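Local atomic coordinates of peptidoglycan-N-acetylmuramic acid deacetylase PdaC (Bacillus subtilis subsp. subtilis str. 168, PDB entry 6H8N), a protein that removes acetyl groups from N-acetylmuramic acid residues of peptidoglycan, a modification that confers lysozyme resistance, and also deacylates short chitin oligomers. Residues T15-P20 with G66-S71; K33-H38 with I172-T177; P131-D136 with R163-A168. The protein carries 1 engineered substitution. All coordinates share one frame; numbering follows the deposited sequence.

Contact 1. Residues T15-P20 with G66-S71; sequences TFSDGP and GNHSWS. Engineered in segment 15-20: Ser17 (natural residue Asp). With ZN (zinc ion), chain C.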
loop_
_atom_site.group_PDB
_atom_site.type_symbol
_atom_site.label_atom_id
_atom_site.label_comp_id
_atom_site.label_asym_id
_atom_site.label_seq_id
_atom_site.Cartn_x
_atom_site.Cartn_y
_atom_site.Cartn_z
ATOM N N THR A 15 -3.409 -2.377 -1.016
ATOM C CA THR A 15 -2.018 -1.981 -0.903
ATOM C C THR A 15 -1.126 -3.052 -1.497
ATOM O O THR A 15 -1.448 -4.259 -1.479
ATOM C CB THR A 15 -1.603 -1.686 0.548
ATOM O OG1 THR A 15 -1.464 -2.897 1.303
ATOM C CG2 THR A 15 -2.594 -0.746 1.215
ATOM N N PHE A 16 -0.011 -2.598 -2.064
ATOM C CA PHE A 16 0.877 -3.443 -2.846
ATOM C C PHE A 16 2.307 -3.252 -2.387
ATOM O O PHE A 16 2.833 -2.139 -2.482
ATOM C CB PHE A 16 0.776 -3.103 -4.330
ATOM C CG PHE A 16 -0.585 -3.340 -4.881
ATOM C CD1 PHE A 16 -0.953 -4.613 -5.249
ATOM C CD2 PHE A 16 -1.496 -2.318 -5.022
ATOM C CE1 PHE A 16 -2.194 -4.874 -5.733
ATOM C CE2 PHE A 16 -2.763 -2.560 -5.500
ATOM C CZ PHE A 16 -3.121 -3.851 -5.860
ATOM N N SER A 17 2.955 -4.327 -1.968
ATOM C CA SER A 17 4.337 -4.283 -1.513
ATOM C C SER A 17 5.254 -4.993 -2.489
ATOM O O SER A 17 4.889 -6.013 -3.066
ATOM C CB SER A 17 4.465 -5.013 -0.180
ATOM O OG SER A 17 3.827 -4.287 0.852
ATOM N N ASP A 18 6.471 -4.466 -2.623
ATOM C CA ASP A 18 7.660 -5.130 -3.178
ATOM C C ASP A 18 8.030 -4.679 -4.576
ATOM O O ASP A 18 9.105 -5.040 -5.057
ATOM C CB ASP A 18 7.605 -6.663 -3.161
ATOM C CG ASP A 18 7.565 -7.232 -1.786
ATOM O OD1 ASP A 18 7.842 -6.505 -0.830
ATOM O OD2 ASP A 18 7.186 -8.428 -1.670
ATOM N N GLY A 19 7.196 -3.880 -5.213
ATOM C CA GLY A 19 7.513 -3.333 -6.524
ATOM C C GLY A 19 8.360 -2.072 -6.386
ATOM O O GLY A 19 8.828 -1.732 -5.298
ATOM N N PRO A 20 8.528 -1.328 -7.478
ATOM C CA PRO A 20 7.877 -1.576 -8.769
ATOM C C PRO A 20 8.471 -2.727 -9.551
ATOM O O PRO A 20 9.661 -3.039 -9.461
ATOM C CB PRO A 20 8.125 -0.276 -9.536
ATOM C CG PRO A 20 9.333 0.307 -8.914
ATOM C CD PRO A 20 9.267 -0.056 -7.474
ATOM N N GLY A 66 4.462 4.536 -0.503
ATOM C CA GLY A 66 5.070 4.373 0.795
ATOM C C GLY A 66 6.429 3.704 0.679
ATOM O O GLY A 66 6.794 3.168 -0.361
ATOM N N ASN A 67 7.177 3.753 1.770
ATOM C CA ASN A 67 8.548 3.263 1.827
ATOM C C ASN A 67 8.579 1.836 2.372
ATOM O O ASN A 67 8.047 1.582 3.452
ATOM C CB ASN A 67 9.304 4.223 2.755
ATOM C CG ASN A 67 10.789 3.949 2.867
ATOM O OD1 ASN A 67 11.246 2.811 3.013
ATOM N ND2 ASN A 67 11.562 5.025 2.879
ATOM N N HIS A 68 9.206 0.913 1.635
ATOM C CA HIS A 68 9.262 -0.496 2.036
ATOM C C HIS A 68 10.692 -0.981 2.231
ATOM O O HIS A 68 10.955 -2.180 2.145
ATOM C CB HIS A 68 8.519 -1.349 1.014
ATOM C CG HIS A 68 8.167 -2.736 1.468
ATOM N ND1 HIS A 68 7.631 -3.036 2.701
ATOM C CD2 HIS A 68 8.224 -3.903 0.788
ATOM C CE1 HIS A 68 7.401 -4.344 2.770
ATOM N NE2 HIS A 68 7.732 -4.890 1.616
ATOM N N SER A 69 11.615 -0.051 2.527
ATOM C CA SER A 69 13.050 -0.311 2.687
ATOM C C SER A 69 13.763 -0.371 1.349
ATOM O O SER A 69 13.137 -0.305 0.286
ATOM C CB SER A 69 13.351 -1.580 3.499
ATOM O OG SER A 69 13.404 -2.751 2.700
ATOM N N TRP A 70 15.100 -0.433 1.395
ATOM C CA TRP A 70 15.900 -0.464 0.176
ATOM C C TRP A 70 15.954 -1.862 -0.432
ATOM O O TRP A 70 15.697 -2.041 -1.624
ATOM C CB TRP A 70 17.321 0.056 0.454
ATOM C CG TRP A 70 18.120 0.099 -0.811
ATOM C CD1 TRP A 70 18.942 -0.880 -1.312
ATOM C CD2 TRP A 70 18.163 1.169 -1.760
ATOM N NE1 TRP A 70 19.480 -0.483 -2.513
ATOM C CE2 TRP A 70 19.017 0.768 -2.814
ATOM C CE3 TRP A 70 17.565 2.425 -1.820
ATOM C CZ2 TRP A 70 19.279 1.579 -3.910
ATOM C CZ3 TRP A 70 17.823 3.224 -2.903
ATOM C CH2 TRP A 70 18.676 2.801 -3.940
ATOM N N SER A 71 16.305 -2.869 0.383
ATOM C CA SER A 71 16.579 -4.217 -0.116
ATOM C C SER A 71 15.861 -5.304 0.683
ATOM O O SER A 71 16.213 -6.485 0.562
ATOM C CB SER A 71 18.092 -4.478 -0.138
ATOM O OG SER A 71 18.621 -4.311 1.154
HETATM ZN ZN ZN C . 7.810 -6.871 1.087
#
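Ser17 lays its CB over one face of the His68 imidazole, 4.1 Å from the ring centroid, a CH-pi contact biased toward NE2. Ser17 is an engineered residue and replaces an Asp that by similarity is the proton acceptor. Its OG stays above the same ring face, offset toward the rim, and its main polar partner is Arg106.

Asp18 meets the histidine at the ring edge instead. It leaves the backbone facing away from 66-71, but its carboxylate returns to the metal, and the carboxylate plane lies within 26° of the imidazole plane. Asp18 OD1 and His68 NE2 are 2.9 Å apart without a hydrogen bond between them, because both are spent on the zinc ion. Asp18 OD1 binds zinc at 2.0 Å and His68 NE2 binds it at 2.1 Å, with an angle of about 94° at the metal. Asp18 OD2 stands off at 3.2 Å from zinc, so the carboxylate binds essentially through one oxygen.

CG of His68 is anti to the backbone N (chi1 -164°), which carries the ring across to the 15-20 side. At the far side of the ring ND1 is hydrogen-bonded to Arg106 O, fixing the ring's rotation and leaving NE2 for the metal. The chain beside it is shaped by an Asx turn, Ser69 N to Asn67 OD1 at 2.9 Å, while Ser69 OG reaches His68 O in the carbonyl plane. His72 completes the protein part of the Asp-His-His metal triad typical of the NodB-type, family 4 carbohydrate esterases.

Contact 2. Residues K33-H38 with I172-T177; sequences KKYKGH and IIKKLT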
loop_
_atom_site.group_PDB
_atom_site.type_symbol
_atom_site.label_atom_id
_atom_site.label_comp_id
_atom_site.label_asym_id
_atom_site.label_seq_id
_atom_site.Cartn_x
_atom_site.Cartn_y
_atom_site.Cartn_z
ATOM N N LYS A 33 -6.803 2.236 -13.048
ATOM C CA LYS A 33 -7.255 3.320 -13.902
ATOM C C LYS A 33 -8.575 2.968 -14.579
ATOM O O LYS A 33 -9.493 3.800 -14.626
ATOM C CB LYS A 33 -6.159 3.646 -14.918
ATOM C CG LYS A 33 -6.521 4.752 -15.885
ATOM C CD LYS A 33 -5.276 5.325 -16.575
ATOM C CE LYS A 33 -4.413 4.276 -17.247
ATOM N NZ LYS A 33 -3.191 4.891 -17.898
ATOM N N LYS A 34 -8.701 1.732 -15.070
ATOM C CA LYS A 34 -9.915 1.299 -15.768
ATOM C C LYS A 34 -11.125 1.380 -14.855
ATOM O O LYS A 34 -12.202 1.825 -15.270
ATOM C CB LYS A 34 -9.726 -0.133 -16.261
ATOM C CG LYS A 34 -10.980 -0.768 -16.902
ATOM C CD LYS A 34 -10.690 -2.205 -17.324
ATOM C CE LYS A 34 -11.944 -2.968 -17.717
ATOM N NZ LYS A 34 -11.637 -4.384 -18.124
ATOM N N TYR A 35 -10.972 0.951 -13.605
ATOM C CA TYR A 35 -12.079 0.913 -12.665
ATOM C C TYR A 35 -12.166 2.158 -11.794
ATOM O O TYR A 35 -12.992 2.209 -10.883
ATOM C CB TYR A 35 -12.017 -0.375 -11.835
ATOM C CG TYR A 35 -12.303 -1.595 -12.673
ATOM C CD1 TYR A 35 -13.584 -1.843 -13.153
ATOM C CD2 TYR A 35 -11.294 -2.487 -13.008
ATOM C CE1 TYR A 35 -13.847 -2.957 -13.936
ATOM C CE2 TYR A 35 -11.549 -3.611 -13.795
ATOM C CZ TYR A 35 -12.829 -3.835 -14.250
ATOM O OH TYR A 35 -13.091 -4.942 -15.033
ATOM N N LYS A 36 -11.367 3.181 -12.087
ATOM C CA LYS A 36 -11.438 4.472 -11.416
ATOM C C LYS A 36 -11.205 4.342 -9.909
ATOM O O LYS A 36 -11.890 4.948 -9.084
ATOM C CB LYS A 36 -12.745 5.200 -11.748
ATOM C CG LYS A 36 -12.891 5.467 -13.251
ATOM C CD LYS A 36 -13.979 6.494 -13.557
ATOM C CE LYS A 36 -13.882 7.001 -15.001
ATOM N NZ LYS A 36 -14.009 5.905 -16.000
ATOM N N GLY A 37 -10.205 3.542 -9.546
ATOM C CA GLY A 37 -9.792 3.389 -8.171
ATOM C C GLY A 37 -8.332 3.785 -7.990
ATOM O O GLY A 37 -7.594 3.986 -8.956
ATOM N N HIS A 38 -7.927 3.895 -6.723
ATOM C CA HIS A 38 -6.539 4.178 -6.379
ATOM C C HIS A 38 -6.060 3.152 -5.376
ATOM O O HIS A 38 -6.857 2.411 -4.788
ATOM C CB HIS A 38 -6.365 5.596 -5.821
ATOM C CG HIS A 38 -6.623 6.655 -6.839
ATOM N ND1 HIS A 38 -7.577 7.632 -6.668
ATOM C CD2 HIS A 38 -6.083 6.865 -8.060
ATOM C CE1 HIS A 38 -7.591 8.418 -7.733
ATOM N NE2 HIS A 38 -6.708 7.961 -8.602
ATOM N N ILE A 172 -9.920 -8.708 -8.215
ATOM C CA ILE A 172 -10.309 -8.108 -6.937
ATOM C C ILE A 172 -10.787 -6.679 -7.143
ATOM O O ILE A 172 -11.799 -6.258 -6.581
ATOM C CB ILE A 172 -9.141 -8.200 -5.940
ATOM C CG1 ILE A 172 -8.930 -9.658 -5.499
ATOM C CG2 ILE A 172 -9.344 -7.264 -4.752
ATOM C CD1 ILE A 172 -7.556 -9.902 -4.960
ATOM N N ILE A 173 -10.040 -5.908 -7.920
ATOM C CA ILE A 173 -10.428 -4.525 -8.195
ATOM C C ILE A 173 -11.802 -4.482 -8.852
ATOM O O ILE A 173 -12.674 -3.693 -8.471
ATOM C CB ILE A 173 -9.357 -3.840 -9.052
ATOM C CG1 ILE A 173 -8.086 -3.600 -8.222
ATOM C CG2 ILE A 173 -9.893 -2.519 -9.647
ATOM C CD1 ILE A 173 -6.849 -3.340 -9.050
ATOM N N LYS A 174 -12.028 -5.347 -9.840
ATOM C CA LYS A 174 -13.331 -5.382 -10.505
ATOM C C LYS A 174 -14.445 -5.746 -9.529
ATOM O O LYS A 174 -15.493 -5.087 -9.482
ATOM C CB LYS A 174 -13.310 -6.379 -11.648
ATOM C CG LYS A 174 -14.637 -6.413 -12.400
ATOM C CD LYS A 174 -14.675 -7.492 -13.463
ATOM C CE LYS A 174 -15.899 -7.349 -14.369
ATOM N NZ LYS A 174 -15.857 -6.079 -15.163
ATOM N N LYS A 175 -14.253 -6.807 -8.764
ATOM C CA LYS A 175 -15.317 -7.274 -7.881
ATOM C C LYS A 175 -15.613 -6.279 -6.765
ATOM O O LYS A 175 -16.775 -6.057 -6.422
ATOM C CB LYS A 175 -14.991 -8.664 -7.343
ATOM C CG LYS A 175 -15.076 -9.719 -8.418
ATOM C CD LYS A 175 -14.895 -11.107 -7.878
ATOM C CE LYS A 175 -15.354 -12.125 -8.919
ATOM N NZ LYS A 175 -15.030 -13.496 -8.528
ATOM N N LEU A 176 -14.582 -5.677 -6.175
ATOM C CA LEU A 176 -14.829 -4.670 -5.147
ATOM C C LEU A 176 -15.519 -3.444 -5.730
ATOM O O LEU A 176 -16.425 -2.882 -5.096
ATOM C CB LEU A 176 -13.532 -4.269 -4.446
ATOM C CG LEU A 176 -12.863 -5.354 -3.608
ATOM C CD1 LEU A 176 -11.461 -4.875 -3.216
ATOM C CD2 LEU A 176 -13.704 -5.701 -2.380
ATOM N N THR A 177 -15.120 -3.030 -6.930
ATOM C CA THR A 177 -15.793 -1.917 -7.586
ATOM C C THR A 177 -17.252 -2.268 -7.857
ATOM O O THR A 177 -18.148 -1.452 -7.603
ATOM C CB THR A 177 -15.038 -1.532 -8.865
ATOM O OG1 THR A 177 -13.700 -1.155 -8.523
ATOM C CG2 THR A 177 -15.713 -0.364 -9.559
HETATM O O HOH W 1 -12.580 1.386 -8.246
#
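The last turn of helix 22-35 comes up beside helix 163-178, with Tyr35 CA and Lys174 CA 6.8 Å apart, and the chain then leaves the first helix through a Schellman motif in which Lys36 has positive phi.

Tyr35 carries nearly all of the contact. CG beside the backbone N (chi1 -68°) throws the ring across onto the second helix, where CA of Lys174 sits over the centre of one face, 4.1 Å from the centroid and only 9° off the normal. The opposite face is covered by CG of Lys34, so the phenol is sandwiched between aliphatic parts of two lysines, one from each helix. On the side toward the sheet, Ile173 packs its CG2 branch obliquely against the ring, 3.6 Å from Tyr35 CD2; the same isoleucine also touches Leu14 and Leu183.

The Lys174 chain runs extended past the hydroxyl and then bends at its end (chi4 65°), which folds the ammonium back so that NZ donates to Tyr35 OH over 3.0 Å.

One turn further along the helix lies Thr177. Its OG1 donates to Ile173 O at 2.7 Å, and this carbonyl also takes the helical bond from Thr177 N, the two donors arriving from opposite faces of its plane. One water bridges the segments, donating to both Thr177 OG1 and Tyr35 O.

NZ of Lys34 and NZ of Lys174 lie 5.4 Å apart, like charges near one phenol. The hydroxyl accepting from Lys174 should therefore be somewhat polarised, and its ionised form probably favoured slightly, while the joint itself combines an apolar inner side with a polar outer one between the end of helix 22-35 and the later turns of helix 163-178.

Contact 3. Residues P131-D136 with R163-A168; sequences PEDWKD and RTSADA
Asp133 and Ser165 join the loop ahead of helix 139-149 to the first turns of helix 163-178, within the NodB-type polysaccharide deacetylase domain. Asp133 lies next to His159, by similarity the proton donor, whose pKa it is thought, again by similarity, to raise.

The direct bond is a single one. Ser165 OG donates to Asp133 OD2 over 2.7 Å, arriving from above the carboxylate, 56° out of its plane. CG of Asp133 is held between its backbone N and carbonyl carbon (chi1 62°), a rotation that turns the acid toward the helix. The two oxygens thus divide their work: OD1 accepts from His159 ND1, while OD2 takes the serine. Ser165 is in this sense a second-shell residue, probably helping to position the aspartate, which in turn holds His159 ND1. The bond is buried, with Ile158 touching both side chains and Ile142 closing on Asp133.

A water-mediated link runs alongside. One water donates to Asp133 O and to Ser165 OG, each at 2.8 Å, and is also hydrogen-bonded to Thr164 OG1, so both the backbone and the side chain of the aspartate are tied to the helix.

Each segment also has bonds of its own. In the loop, Glu132 O accepts from both Lys135 N and Asp136 N, curling the chain around Asp133. Along the helix, Arg163 and Asp167 form a salt bridge one turn apart, and Asp167 OD1 has a second partner in Gln27 of helix 22-35. Arg163 presents the edge of its guanidinium to that carboxylate, with NH2 2.9 Å from Asp167 OD1.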
loop_
_atom_site.group_PDB
_atom_site.type_symbol
_atom_site.label_atom_id
_atom_site.label_comp_id
_atom_site.label_asym_id
_atom_site.label_seq_id
_atom_site.Cartn_x
_atom_site.Cartn_y
_atom_site.Cartn_z
ATOM N N PRO A 131 -3.652 -12.491 1.927
ATOM C CA PRO A 131 -3.900 -13.808 1.322
ATOM C C PRO A 131 -2.651 -14.639 1.124
ATOM O O PRO A 131 -2.733 -15.719 0.530
ATOM C CB PRO A 131 -4.512 -13.439 -0.029
ATOM C CG PRO A 131 -3.832 -12.135 -0.373
ATOM C CD PRO A 131 -3.710 -11.403 0.927
ATOM N N GLU A 132 -1.500 -14.152 1.548
ATOM C CA GLU A 132 -0.249 -14.878 1.425
ATOM C C GLU A 132 0.009 -15.289 -0.026
ATOM O O GLU A 132 0.262 -16.456 -0.348
ATOM C CB GLU A 132 -0.227 -16.075 2.374
ATOM C CG GLU A 132 -0.499 -15.689 3.820
ATOM C CD GLU A 132 -0.218 -16.813 4.792
ATOM O OE1 GLU A 132 -0.977 -17.809 4.805
ATOM O OE2 GLU A 132 0.766 -16.707 5.539
ATOM N N ASP A 133 -0.046 -14.305 -0.924
ATOM C CA ASP A 133 0.119 -14.576 -2.348
ATOM C C ASP A 133 1.532 -15.017 -2.712
ATOM O O ASP A 133 1.737 -15.523 -3.822
ATOM C CB ASP A 133 -0.323 -13.364 -3.173
ATOM C CG ASP A 133 0.507 -12.130 -2.901
ATOM O OD1 ASP A 133 1.407 -12.178 -2.035
ATOM O OD2 ASP A 133 0.322 -11.134 -3.590
ATOM N N TRP A 134 2.501 -14.865 -1.798
ATOM C CA TRP A 134 3.841 -15.413 -1.987
ATOM C C TRP A 134 3.850 -16.921 -1.769
ATOM O O TRP A 134 4.726 -17.619 -2.299
ATOM C CB TRP A 134 4.833 -14.738 -1.016
ATOM C CG TRP A 134 4.440 -14.882 0.416
ATOM C CD1 TRP A 134 3.690 -13.996 1.170
ATOM C CD2 TRP A 134 4.727 -15.982 1.286
ATOM N NE1 TRP A 134 3.488 -14.500 2.425
ATOM C CE2 TRP A 134 4.124 -15.708 2.535
ATOM C CE3 TRP A 134 5.441 -17.181 1.135
ATOM C CZ2 TRP A 134 4.220 -16.584 3.616
ATOM C CZ3 TRP A 134 5.530 -18.033 2.210
ATOM C CH2 TRP A 134 4.920 -17.738 3.430
ATOM N N LYS A 135 2.914 -17.417 -0.973
ATOM C CA LYS A 135 2.844 -18.816 -0.582
ATOM C C LYS A 135 1.928 -19.600 -1.509
ATOM O O LYS A 135 2.294 -20.677 -1.991
ATOM C CB LYS A 135 2.322 -18.908 0.851
ATOM C CG LYS A 135 2.232 -20.330 1.408
ATOM C CD LYS A 135 1.833 -20.277 2.883
ATOM C CE LYS A 135 1.545 -21.657 3.464
ATOM N NZ LYS A 135 1.281 -21.592 4.935
ATOM N N ASP A 136 0.747 -19.061 -1.774
ATOM C CA ASP A 136 -0.240 -19.679 -2.657
ATOM C C ASP A 136 -0.278 -18.841 -3.935
ATOM O O ASP A 136 -1.072 -17.910 -4.070
ATOM C CB ASP A 136 -1.578 -19.737 -1.952
ATOM C CG ASP A 136 -1.516 -20.539 -0.658
ATOM O OD1 ASP A 136 -0.743 -21.516 -0.611
ATOM O OD2 ASP A 136 -2.259 -20.190 0.282
ATOM N N ARG A 163 3.016 -12.644 -11.298
ATOM C CA ARG A 163 1.965 -12.652 -12.309
ATOM C C ARG A 163 0.610 -13.021 -11.709
ATOM O O ARG A 163 -0.409 -12.396 -12.037
ATOM C CB ARG A 163 2.352 -13.619 -13.426
ATOM C CG ARG A 163 1.298 -13.810 -14.506
ATOM C CD ARG A 163 1.697 -13.144 -15.817
ATOM N NE ARG A 163 2.063 -11.737 -15.647
ATOM C CZ ARG A 163 1.203 -10.767 -15.348
ATOM N NH1 ARG A 163 1.624 -9.509 -15.223
ATOM N NH2 ARG A 163 -0.078 -11.049 -15.164
ATOM N N THR A 164 0.563 -14.052 -10.861
ATOM C CA THR A 164 -0.703 -14.461 -10.263
ATOM C C THR A 164 -1.274 -13.373 -9.370
ATOM O O THR A 164 -2.495 -13.273 -9.225
ATOM C CB THR A 164 -0.570 -15.790 -9.500
ATOM O OG1 THR A 164 0.650 -15.820 -8.756
ATOM C CG2 THR A 164 -0.578 -16.974 -10.451
ATOM N N SER A 165 -0.418 -12.580 -8.731
ATOM C CA SER A 165 -0.877 -11.468 -7.900
ATOM C C SER A 165 -1.467 -10.351 -8.746
ATOM O O SER A 165 -2.490 -9.772 -8.378
ATOM C CB SER A 165 0.282 -10.947 -7.052
ATOM O OG SER A 165 0.662 -11.920 -6.113
ATOM N N ALA A 166 -0.840 -10.015 -9.867
ATOM C CA ALA A 166 -1.403 -8.983 -10.729
ATOM C C ALA A 166 -2.729 -9.438 -11.317
ATOM O O ALA A 166 -3.692 -8.669 -11.385
ATOM C CB ALA A 166 -0.415 -8.620 -11.832
ATOM N N ASP A 167 -2.793 -10.683 -11.773
ATOM C CA ASP A 167 -4.054 -11.205 -12.301
ATOM C C ASP A 167 -5.137 -11.220 -11.230
ATOM O O ASP A 167 -6.275 -10.808 -11.477
ATOM C CB ASP A 167 -3.851 -12.604 -12.892
ATOM C CG ASP A 167 -3.038 -12.584 -14.174
ATOM O OD1 ASP A 167 -2.941 -11.528 -14.835
ATOM O OD2 ASP A 167 -2.499 -13.655 -14.536
ATOM N N ALA A 168 -4.801 -11.682 -10.028
ATOM C CA ALA A 168 -5.754 -11.653 -8.928
ATOM C C ALA A 168 -6.194 -10.230 -8.622
ATOM O O ALA A 168 -7.380 -9.981 -8.379
ATOM C CB ALA A 168 -5.158 -12.315 -7.687
HETATM O O HOH W 2 1.012 -14.669 -6.407
#

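Overall arrangement
All three contacts lie within one NodB homology domain, the C-terminal deacetylase domain of the longer protein. Contact 1 builds the zinc site at the C-terminal end of strand 11-17, and contact 3 supports the other part of the active site: the side chain of Asp133 is about 7 Å from that of Asp18 and about 9 Å from the zinc ion, with His159 within about 3 Å of both side chains. Their centres are about 16 Å apart. Contact 2 lies farther off, its centre about 21 Å from contact 1 and about 17 Å from contact 3. Helix 163-178 connects contacts 2 and 3: its first turn gives Ser165 to Asp133, and later turns receive Tyr35 of helix 22-35.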